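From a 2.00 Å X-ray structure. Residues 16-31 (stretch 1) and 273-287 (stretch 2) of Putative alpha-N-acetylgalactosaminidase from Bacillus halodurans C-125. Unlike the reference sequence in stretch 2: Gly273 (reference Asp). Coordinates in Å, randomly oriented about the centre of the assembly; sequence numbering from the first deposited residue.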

# COMPACT_ATOMS: atom_id res chain seq x y z
N TRP A 16 5.36 31.38 15.50
CA TRP A 16 5.14 31.81 14.14
C TRP A 16 6.46 31.61 13.40
O TRP A 16 7.54 31.84 13.94
CB TRP A 16 4.71 33.29 14.11
CG TRP A 16 4.71 33.97 12.75
CD1 TRP A 16 3.69 34.00 11.84
CD2 TRP A 16 5.79 34.73 12.15
NE1 TRP A 16 4.08 34.66 10.70
CE2 TRP A 16 5.35 35.16 10.88
CE3 TRP A 16 7.10 35.05 12.54
CZ2 TRP A 16 6.13 35.93 10.04
CZ3 TRP A 16 7.88 35.85 11.70
CH2 TRP A 16 7.39 36.27 10.48
N ASN A 17 6.35 31.16 12.17
CA ASN A 17 7.50 30.98 11.28
C ASN A 17 7.22 31.69 9.93
O ASN A 17 6.13 31.61 9.40
CB ASN A 17 7.77 29.48 11.14
CG ASN A 17 8.90 29.14 10.18
OD1 ASN A 17 8.81 29.42 8.99
ND2 ASN A 17 9.96 28.54 10.70
N SER A 18 8.24 32.38 9.42
CA SER A 18 8.14 33.28 8.26
C SER A 18 7.96 32.55 6.91
O SER A 18 7.66 33.21 5.93
CB SER A 18 9.38 34.15 8.15
OG SER A 18 10.55 33.41 7.87
N TRP A 19 8.12 31.23 6.88
CA TRP A 19 8.22 30.50 5.61
C TRP A 19 6.96 30.49 4.74
O TRP A 19 7.03 30.78 3.55
CB TRP A 19 8.71 29.06 5.81
CG TRP A 19 8.91 28.39 4.50
CD1 TRP A 19 8.04 27.53 3.90
CD2 TRP A 19 10.03 28.51 3.60
NE1 TRP A 19 8.54 27.13 2.69
CE2 TRP A 19 9.75 27.70 2.48
CE3 TRP A 19 11.22 29.22 3.63
CZ2 TRP A 19 10.62 27.60 1.39
CZ3 TRP A 19 12.09 29.12 2.57
CH2 TRP A 19 11.78 28.32 1.46
N ASP A 20 5.82 30.14 5.32
CA ASP A 20 4.61 29.94 4.49
C ASP A 20 4.07 31.26 3.89
O ASP A 20 3.38 31.25 2.88
CB ASP A 20 3.48 29.25 5.27
CG ASP A 20 3.69 27.76 5.48
OD1 ASP A 20 4.74 27.17 5.11
OD2 ASP A 20 2.75 27.15 6.06
N CYS A 21 4.38 32.39 4.54
CA CYS A 21 3.95 33.72 4.08
C CYS A 21 5.01 34.40 3.23
O CYS A 21 4.68 34.96 2.20
CB CYS A 21 3.47 34.64 5.22
SG CYS A 21 4.45 34.56 6.77
N TYR A 22 6.28 34.32 3.63
CA TYR A 22 7.34 35.13 2.99
C TYR A 22 8.51 34.32 2.43
O TYR A 22 9.49 34.87 1.91
CB TYR A 22 7.87 36.22 3.95
CG TYR A 22 6.78 37.16 4.36
CD1 TYR A 22 6.13 37.93 3.40
CD2 TYR A 22 6.33 37.23 5.69
CE1 TYR A 22 5.10 38.76 3.73
CE2 TYR A 22 5.29 38.07 6.04
CZ TYR A 22 4.68 38.84 5.06
OH TYR A 22 3.62 39.67 5.37
N GLY A 23 8.40 33.01 2.52
CA GLY A 23 9.43 32.14 2.01
C GLY A 23 10.76 32.41 2.64
O GLY A 23 10.88 32.48 3.89
N ALA A 24 11.78 32.57 1.78
CA ALA A 24 13.16 32.81 2.21
C ALA A 24 13.45 34.32 2.42
O ALA A 24 14.55 34.70 2.78
CB ALA A 24 14.17 32.20 1.17
N SER A 25 12.44 35.16 2.24
CA SER A 25 12.68 36.60 2.01
C SER A 25 12.08 37.56 3.07
O SER A 25 11.98 38.77 2.81
CB SER A 25 12.10 36.99 0.63
OG SER A 25 10.69 37.15 0.72
N VAL A 26 11.74 37.06 4.25
CA VAL A 26 11.09 37.92 5.26
C VAL A 26 11.98 39.13 5.62
O VAL A 26 13.24 39.06 5.67
CB VAL A 26 10.69 37.15 6.57
CG1 VAL A 26 11.91 36.82 7.44
CG2 VAL A 26 9.65 37.91 7.36
N THR A 27 11.32 40.25 5.87
CA THR A 27 12.02 41.45 6.33
C THR A 27 11.82 41.67 7.80
O THR A 27 10.92 41.12 8.44
CB THR A 27 11.51 42.71 5.62
OG1 THR A 27 10.20 42.99 6.10
CG2 THR A 27 11.51 42.56 4.11
N GLU A 28 12.67 42.53 8.35
CA GLU A 28 12.64 42.85 9.78
C GLU A 28 11.30 43.48 10.21
O GLU A 28 10.78 43.19 11.27
CB GLU A 28 13.81 43.80 10.03
CG GLU A 28 13.81 44.64 11.19
CD GLU A 28 15.06 45.54 11.16
OE1 GLU A 28 16.16 45.01 10.92
OE2 GLU A 28 14.94 46.79 11.33
N GLU A 29 10.75 44.33 9.36
CA GLU A 29 9.45 44.94 9.62
C GLU A 29 8.34 43.89 9.67
O GLU A 29 7.44 43.97 10.53
CB GLU A 29 9.13 46.00 8.57
CG GLU A 29 7.78 46.71 8.74
CD GLU A 29 6.62 45.92 8.15
OE1 GLU A 29 6.84 45.19 7.13
OE2 GLU A 29 5.48 46.06 8.67
N GLU A 30 8.43 42.88 8.80
CA GLU A 30 7.45 41.80 8.77
C GLU A 30 7.58 40.95 10.02
O GLU A 30 6.57 40.59 10.64
CB GLU A 30 7.55 40.96 7.49
CG GLU A 30 7.03 41.70 6.28
CD GLU A 30 7.60 41.20 4.95
OE1 GLU A 30 8.55 40.42 4.95
OE2 GLU A 30 7.06 41.61 3.90
N VAL A 31 8.82 40.64 10.43
CA VAL A 31 9.04 39.88 11.68
C VAL A 31 8.49 40.63 12.91
O VAL A 31 7.79 40.05 13.73
CB VAL A 31 10.53 39.57 11.88
CG1 VAL A 31 10.78 38.91 13.25
CG2 VAL A 31 11.05 38.71 10.71
N GLY A 273 4.41 19.64 10.61
CA GLY A 273 4.53 20.72 9.68
C GLY A 273 4.00 22.05 10.19
O GLY A 273 3.20 22.15 11.11
N MSE A 274 4.44 23.11 9.52
CA MSE A 274 3.96 24.43 9.88
C MSE A 274 2.48 24.55 9.49
O MSE A 274 2.00 23.82 8.61
CB MSE A 274 4.87 25.48 9.25
CG MSE A 274 6.31 25.52 9.92
SE MSE A 274 7.42 26.52 8.79
CE MSE A 274 7.18 25.85 6.98
N LEU A 275 1.75 25.39 10.20
CA LEU A 275 0.29 25.58 9.97
C LEU A 275 -0.01 26.56 8.83
O LEU A 275 0.18 27.76 9.00
CB LEU A 275 -0.41 26.04 11.25
CG LEU A 275 0.04 25.33 12.54
CD1 LEU A 275 -0.56 26.04 13.81
CD2 LEU A 275 -0.32 23.81 12.45
N PRO A 276 -0.45 26.04 7.64
CA PRO A 276 -0.76 26.94 6.55
C PRO A 276 -2.17 27.47 6.70
O PRO A 276 -3.12 26.99 6.06
CB PRO A 276 -0.60 26.08 5.31
CG PRO A 276 -0.96 24.68 5.76
CD PRO A 276 -0.71 24.63 7.27
N LEU A 277 -2.27 28.47 7.54
CA LEU A 277 -3.52 29.10 7.89
C LEU A 277 -3.50 30.58 7.57
O LEU A 277 -2.43 31.20 7.48
CB LEU A 277 -3.79 28.90 9.39
CG LEU A 277 -4.04 27.49 9.94
CD1 LEU A 277 -4.13 27.51 11.45
CD2 LEU A 277 -5.26 26.86 9.31
N GLY A 278 -4.69 31.14 7.38
CA GLY A 278 -4.82 32.56 7.11
C GLY A 278 -4.15 32.95 5.82
O GLY A 278 -4.23 32.24 4.85
N HIS A 279 -3.51 34.11 5.83
CA HIS A 279 -2.89 34.72 4.64
C HIS A 279 -1.44 34.23 4.44
O HIS A 279 -0.53 34.54 5.22
CB HIS A 279 -2.98 36.24 4.75
CG HIS A 279 -2.61 36.98 3.49
ND1 HIS A 279 -2.32 38.33 3.48
CD2 HIS A 279 -2.46 36.57 2.20
CE1 HIS A 279 -2.03 38.72 2.25
NE2 HIS A 279 -2.10 37.67 1.45
N ILE A 280 -1.27 33.46 3.38
CA ILE A 280 -0.03 32.77 3.07
C ILE A 280 0.31 32.99 1.61
O ILE A 280 -0.51 33.51 0.86
CB ILE A 280 -0.13 31.22 3.39
CG1 ILE A 280 -1.28 30.56 2.63
CG2 ILE A 280 -0.28 30.98 4.89
CD1 ILE A 280 -1.51 29.06 2.96
N GLY A 281 1.52 32.61 1.22
CA GLY A 281 1.95 32.64 -0.16
C GLY A 281 2.24 34.02 -0.70
O GLY A 281 2.20 34.23 -1.91
N ILE A 282 2.52 34.97 0.19
CA ILE A 282 2.70 36.38 -0.21
C ILE A 282 3.94 36.52 -1.09
O ILE A 282 3.89 37.11 -2.17
CB ILE A 282 2.71 37.33 1.00
CG1 ILE A 282 1.38 37.21 1.75
CG2 ILE A 282 2.91 38.81 0.59
CD1 ILE A 282 1.32 37.94 3.06
N ARG A 283 5.06 35.94 -0.65
CA ARG A 283 6.25 35.81 -1.47
C ARG A 283 6.74 34.40 -1.24
O ARG A 283 7.38 34.12 -0.26
CB ARG A 283 7.33 36.84 -1.10
CG ARG A 283 6.89 38.31 -1.29
CD ARG A 283 8.02 39.32 -1.14
NE ARG A 283 8.77 39.16 0.12
CZ ARG A 283 8.47 39.72 1.28
NH1 ARG A 283 7.40 40.49 1.38
NH2 ARG A 283 9.25 39.52 2.34
N SER A 284 6.33 33.49 -2.12
CA SER A 284 6.41 32.03 -1.91
C SER A 284 6.36 31.31 -3.26
O SER A 284 5.48 31.55 -4.11
CB SER A 284 5.25 31.55 -1.05
OG SER A 284 5.40 30.19 -0.71
N VAL A 285 7.27 30.37 -3.44
CA VAL A 285 7.38 29.65 -4.70
C VAL A 285 7.29 28.10 -4.57
O VAL A 285 7.40 27.40 -5.57
CB VAL A 285 8.68 30.03 -5.47
CG1 VAL A 285 8.62 31.53 -5.88
CG2 VAL A 285 9.94 29.74 -4.63
N ASP A 286 7.14 27.59 -3.34
CA ASP A 286 7.12 26.14 -3.12
C ASP A 286 5.76 25.59 -2.76
O ASP A 286 5.61 24.39 -2.51
CB ASP A 286 8.10 25.74 -2.00
CG ASP A 286 7.73 26.31 -0.66
OD1 ASP A 286 7.41 27.52 -0.64
OD2 ASP A 286 7.77 25.57 0.37
N GLY A 287 4.77 26.48 -2.68
CA GLY A 287 3.41 26.05 -2.23
C GLY A 287 2.39 25.88 -3.35
O GLY A 287 2.67 26.16 -4.51
O HOH W 1 7.34 29.64 0.94

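Parts of residues 273-287 lie against the short helix that ends at Tyr22 and against the turn that follows it. Together the two stretches bury 776 Å².

Arg283 is the largest bump, with 134 Å² covered. Its side chain leaves the backbone sideways, and its end then reaches into a hollow lined by Tyr22, Ser25, Val26, Thr27 and Glu30. Tyr22 CD1 lies over one face of the guanidinium, 3.5 Å from Arg283 NH1. The polar partners sit around the edge, where the N-H groups point. Arg283 NE donates to Ser25 OG at 2.8 Å, and Arg283 NH2 donates to Ser25 O at 2.9 Å. Glu30 closes the hollow with a two-pronged salt bridge: Arg283 NH1 to Glu30 OE2 and Arg283 NH2 to Glu30 OE1, both 2.8 Å. The walls are themselves braced. Ser25 OG donates to Tyr22 O at 2.8 Å, and Thr27 N donates to Glu30 OE1 at 2.9 Å.

The end of the helix offers its carbonyls to the second stretch. Gly281 N donates to Asp20 O at 2.8 Å, and Arg283 N donates to Cys21 O at 3.0 Å. The backbones run close here, with Cys21 CA 4.2 Å from Ile280 CA. Gly281 has positive phi, which favours glycine. Gly23 also has positive phi, in the type II' turn from Tyr22 to Ser25. It has a second reason to be small: an ideal CB would lie 2.9 Å from Arg283 O, a clash.

Ile282 points toward stretch 1 and packs against Tyr22 and Cys21. Ile282 CG2 is 3.8 Å from Tyr22 CE1, and Ile282 CD1 is 4.5 Å from Cys21 CB.

At the other end, selenomethionine Met274 fills a pocket formed by Asn17, Trp19 and Asp20. Its long, unbranched side chain carries Met274 SE to 3.2 Å from Asn17 OD1. The terminal Met274 CE lies 3.6 Å from Trp19 CD1 and 3.3 Å from Asp20 OD1. Asn17 OD1 also makes a capping bond at the turn leading into the helix, accepting from Trp19 N at 2.9 Å. Asp20 is buried, with 111 Å² covered; its OD2 lies 3.6 Å from Pro276 CB.

Trp19 extends its indole to Asp286, which points toward stretch 1. Trp19 NE1 donates to Asp286 OD2 at 2.9 Å, near the ring plane. Water 1 fills a remaining gap. It donates to Trp19 O at 2.9 Å and to Asp286 OD1 at 2.6 Å, and hydrogen-bonds Ser284 OG at 2.6 Å.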